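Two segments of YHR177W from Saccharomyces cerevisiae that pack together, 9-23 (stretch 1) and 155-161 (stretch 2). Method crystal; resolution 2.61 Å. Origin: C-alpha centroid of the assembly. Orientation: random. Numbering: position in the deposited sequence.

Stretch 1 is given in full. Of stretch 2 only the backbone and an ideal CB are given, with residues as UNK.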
# COMPACT_ATOMS: atom_id res chain seq x y z
N CYS C 9 -4.21 -2.11 9.39
CA CYS C 9 -3.28 -2.92 10.16
C CYS C 9 -1.87 -2.35 10.07
O CYS C 9 -1.64 -1.37 9.37
CB CYS C 9 -3.31 -4.38 9.69
SG CYS C 9 -2.99 -4.60 7.94
N TYR C 10 -0.94 -2.97 10.79
CA TYR C 10 0.43 -2.49 10.83
C TYR C 10 1.38 -3.56 10.32
O TYR C 10 1.25 -4.74 10.67
CB TYR C 10 0.82 -2.09 12.25
CG TYR C 10 -0.04 -1.00 12.83
CD1 TYR C 10 -1.30 -1.28 13.34
CD2 TYR C 10 0.40 0.31 12.87
CE1 TYR C 10 -2.09 -0.28 13.87
CE2 TYR C 10 -0.38 1.32 13.40
CZ TYR C 10 -1.63 1.01 13.89
OH TYR C 10 -2.42 2.01 14.42
N GLY C 11 2.34 -3.16 9.49
CA GLY C 11 3.36 -4.07 9.00
C GLY C 11 3.93 -3.70 7.65
O GLY C 11 3.90 -2.53 7.25
N TYR C 12 4.46 -4.70 6.95
CA TYR C 12 5.05 -4.51 5.64
C TYR C 12 4.63 -5.62 4.68
O TYR C 12 4.73 -6.80 5.01
CB TYR C 12 6.58 -4.47 5.74
CG TYR C 12 7.26 -4.43 4.40
CD1 TYR C 12 7.33 -3.26 3.66
CD2 TYR C 12 7.85 -5.57 3.86
CE1 TYR C 12 7.96 -3.22 2.43
CE2 TYR C 12 8.48 -5.55 2.63
CZ TYR C 12 8.53 -4.36 1.92
OH TYR C 12 9.15 -4.32 0.69
N ILE C 13 4.16 -5.24 3.50
CA ILE C 13 3.73 -6.22 2.50
C ILE C 13 4.86 -6.54 1.53
O ILE C 13 5.41 -5.64 0.90
CB ILE C 13 2.52 -5.70 1.70
CG1 ILE C 13 1.40 -5.25 2.66
CG2 ILE C 13 2.02 -6.76 0.73
CD1 ILE C 13 1.09 -6.24 3.76
N ASP C 14 5.22 -7.82 1.42
CA ASP C 14 6.29 -8.23 0.52
C ASP C 14 5.77 -9.06 -0.66
O ASP C 14 6.14 -8.82 -1.81
CB ASP C 14 7.37 -9.00 1.27
CG ASP C 14 8.59 -9.27 0.42
OD1 ASP C 14 9.46 -8.38 0.31
OD2 ASP C 14 8.68 -10.38 -0.16
N ASP C 15 4.92 -10.04 -0.36
CA ASP C 15 4.40 -10.94 -1.39
C ASP C 15 2.90 -11.19 -1.24
O ASP C 15 2.23 -10.58 -0.41
CB ASP C 15 5.16 -12.26 -1.40
CG ASP C 15 4.90 -13.09 -0.15
OD1 ASP C 15 4.64 -12.50 0.92
OD2 ASP C 15 4.95 -14.34 -0.24
N GLU C 16 2.37 -12.10 -2.06
CA GLU C 16 0.93 -12.37 -2.09
C GLU C 16 0.42 -13.02 -0.81
O GLU C 16 -0.76 -12.91 -0.48
CB GLU C 16 0.56 -13.22 -3.31
CG GLU C 16 0.93 -12.58 -4.65
CD GLU C 16 0.44 -13.38 -5.84
OE1 GLU C 16 -0.56 -14.12 -5.70
OE2 GLU C 16 1.06 -13.27 -6.92
N GLN C 17 1.31 -13.70 -0.08
CA GLN C 17 0.92 -14.32 1.17
C GLN C 17 0.62 -13.25 2.22
O GLN C 17 -0.32 -13.39 3.01
CB GLN C 17 2.00 -15.28 1.67
CG GLN C 17 1.60 -16.07 2.91
CD GLN C 17 0.29 -16.82 2.74
OE1 GLN C 17 -0.15 -17.09 1.62
NE2 GLN C 17 -0.36 -17.15 3.86
N ASP C 18 1.41 -12.19 2.21
CA ASP C 18 1.16 -11.05 3.08
C ASP C 18 -0.17 -10.37 2.73
O ASP C 18 -0.96 -10.05 3.62
CB ASP C 18 2.32 -10.05 3.00
CG ASP C 18 3.58 -10.55 3.70
OD1 ASP C 18 3.45 -11.27 4.71
OD2 ASP C 18 4.69 -10.20 3.25
N LEU C 19 -0.41 -10.17 1.44
CA LEU C 19 -1.66 -9.58 0.97
C LEU C 19 -2.87 -10.40 1.38
O LEU C 19 -3.88 -9.86 1.82
CB LEU C 19 -1.65 -9.46 -0.56
CG LEU C 19 -0.94 -8.27 -1.20
CD1 LEU C 19 -0.92 -8.44 -2.71
CD2 LEU C 19 -1.65 -6.98 -0.82
N ALA C 20 -2.76 -11.72 1.21
CA ALA C 20 -3.88 -12.62 1.43
C ALA C 20 -4.36 -12.57 2.87
O ALA C 20 -5.56 -12.59 3.14
CB ALA C 20 -3.51 -14.03 1.04
N LEU C 21 -3.41 -12.50 3.80
CA LEU C 21 -3.73 -12.45 5.22
C LEU C 21 -4.48 -11.16 5.57
O LEU C 21 -5.48 -11.20 6.30
CB LEU C 21 -2.46 -12.59 6.05
CG LEU C 21 -1.80 -13.98 5.98
CD1 LEU C 21 -0.39 -13.96 6.54
CD2 LEU C 21 -2.65 -15.00 6.72
N VAL C 22 -4.01 -10.03 5.05
CA VAL C 22 -4.65 -8.74 5.30
C VAL C 22 -6.08 -8.72 4.76
O VAL C 22 -7.02 -8.37 5.48
CB VAL C 22 -3.86 -7.58 4.67
CG1 VAL C 22 -4.57 -6.26 4.91
CG2 VAL C 22 -2.45 -7.54 5.24
N PHE C 23 -6.24 -9.10 3.50
CA PHE C 23 -7.55 -9.17 2.87
C PHE C 23 -8.50 -10.10 3.62
O PHE C 23 -9.64 -9.74 3.90
CB PHE C 23 -7.42 -9.62 1.41
CG PHE C 23 -6.97 -8.52 0.48
CD1 PHE C 23 -7.48 -7.24 0.59
CD2 PHE C 23 -6.04 -8.78 -0.52
CE1 PHE C 23 -7.07 -6.24 -0.28
CE2 PHE C 23 -5.63 -7.78 -1.38
CZ PHE C 23 -6.14 -6.51 -1.26
N UNK C 155 12.64 -3.29 10.53
CA UNK C 155 11.92 -2.94 11.74
C UNK C 155 10.40 -3.12 11.63
O UNK C 155 9.69 -3.07 12.63
CB UNK C 155 12.24 -1.49 12.11
N UNK C 156 9.92 -3.33 10.41
CA UNK C 156 8.49 -3.57 10.19
C UNK C 156 8.22 -5.07 10.03
O UNK C 156 9.02 -5.79 9.42
CB UNK C 156 8.00 -2.81 8.96
N UNK C 157 7.11 -5.53 10.57
CA UNK C 157 6.77 -6.95 10.54
C UNK C 157 5.83 -7.30 9.38
O UNK C 157 4.83 -6.62 9.15
CB UNK C 157 6.13 -7.36 11.87
N UNK C 158 6.16 -8.36 8.66
CA UNK C 158 5.27 -8.89 7.64
C UNK C 158 4.13 -9.63 8.31
O UNK C 158 4.33 -10.29 9.34
CB UNK C 158 6.02 -9.81 6.67
N UNK C 159 2.91 -9.51 7.75
CA UNK C 159 1.76 -10.24 8.28
C UNK C 159 2.03 -11.75 8.36
O UNK C 159 1.64 -12.39 9.33
CB UNK C 159 0.53 -9.98 7.41
N UNK C 160 2.70 -12.29 7.35
CA UNK C 160 2.96 -13.73 7.28
C UNK C 160 3.98 -14.21 8.32
O UNK C 160 4.15 -15.41 8.52
CB UNK C 160 3.45 -14.09 5.88
N UNK C 161 4.65 -13.27 8.98
CA UNK C 161 5.58 -13.59 10.06
C UNK C 161 5.08 -13.00 11.37
O UNK C 161 5.85 -12.78 12.30
CB UNK C 161 6.98 -13.07 9.74

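Position 155 has phi/psi of -85/-12, and its CB has nothing of stretch 1 within 5.5 Å. Almost any residue would suit. The deposited residue is Ser-155, which makes no contact here and is poorly ordered.

At position 156 CA-to-CB points toward stretch 1. The ideal CB lies 3.9 Å from Tyr-12 CB, and no charge is close by. An apolar side chain of medium size would suit: Leu, Ile, Val or Met. It is Leu-156, chi1 m and chi2 t. Its CB packs on Tyr-12 CB.

Position 157 meets stretch 1 through its backbone. Its O accepts from Tyr-12 N at 2.9 Å. The same O lies 2.9 Å from Gly-11 CA, an approach that leaves no room for a CB on Gly-11. CA-to-CB points sideways, with the ideal CB 5.2 Å from Gly-11 CA, so many residues would fit, polar ones among them. It is Arg-157. Its side chain leads away from stretch 1, and its NH2 donates to the backbone O of position 161 at 3.1 Å.

At position 158 CA-to-CB points sideways, and the CA makes a CA-H...O contact with Tyr-12 O at 3.4 Å. Asp-14, Asp-15 and Asp-18 gather acidic groups within reach of a long side chain. Lys or Arg would answer this charge, and Arg could meet two carboxylates in its plane. It is Arg-158. NE donates to Asp-18 OD2 at 2.8 Å, and NH2 forms a salt bridge with Asp-15 OD1 at 2.8 Å. Asp-15 also caps the helix, accepting a weak bond from Asp-18 N.

At position 159 CA-to-CB points toward Leu-21 and Val-22. Phi is -55, which proline accepts. The ideal CB is 4.2 Å from Leu-21 CD1 and 4.4 Å from Val-22 CG2. A compact apolar residue would suit: Pro, Val or Ala. It is Pro-159. Its CG touches Ile-13 CD1 at 3.8 Å and Val-22 CG2 at 3.9 Å.

At position 160 CA-to-CB points toward stretch 1, and the ideal CB is a tight 3.1 Å from Asp-18 OD1. The backbone N of position 160 donates to Asp-18 OD1 at 2.9 Å. A small side chain with a donor suits best: Ser or Thr, with Ala also possible. It is Ser-160, chi1 p. Its OG donates to Asp-18 OD1 at 2.6 Å.

Position 161 has no stretch 1 atom near its CB, so polar residues would do. It is Glu-161, whose OE2 pairs by charge with Arg-158 NH1 at 3.5 Å.

Stretch 2 (155-161) SLRRPSE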
# COMPACT_ATOMS: atom_id res chain seq x y z
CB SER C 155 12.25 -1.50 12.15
OG SER C 155 12.14 -0.62 11.04
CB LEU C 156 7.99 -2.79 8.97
CG LEU C 156 8.06 -1.27 9.07
CD1 LEU C 156 7.73 -0.61 7.74
CD2 LEU C 156 7.12 -0.78 10.16
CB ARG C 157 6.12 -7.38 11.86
CG ARG C 157 6.97 -7.11 13.09
CD ARG C 157 6.34 -7.72 14.32
NE ARG C 157 6.24 -9.17 14.23
CZ ARG C 157 5.58 -9.93 15.09
NH1 ARG C 157 4.95 -9.38 16.13
NH2 ARG C 157 5.54 -11.25 14.93
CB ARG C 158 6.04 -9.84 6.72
CG ARG C 158 7.24 -9.21 6.05
CD ARG C 158 7.99 -10.24 5.21
NE ARG C 158 7.07 -11.03 4.39
CZ ARG C 158 7.43 -12.10 3.69
NH1 ARG C 158 8.68 -12.53 3.72
NH2 ARG C 158 6.52 -12.75 2.98
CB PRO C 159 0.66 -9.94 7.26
CG PRO C 159 1.03 -8.61 6.69
CD PRO C 159 2.54 -8.60 6.65
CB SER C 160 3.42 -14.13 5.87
OG SER C 160 4.60 -13.45 5.50
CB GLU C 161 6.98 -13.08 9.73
CG GLU C 161 7.56 -13.63 8.44
CD GLU C 161 8.93 -13.08 8.12
OE1 GLU C 161 9.47 -12.31 8.94
OE2 GLU C 161 9.47 -13.40 7.04
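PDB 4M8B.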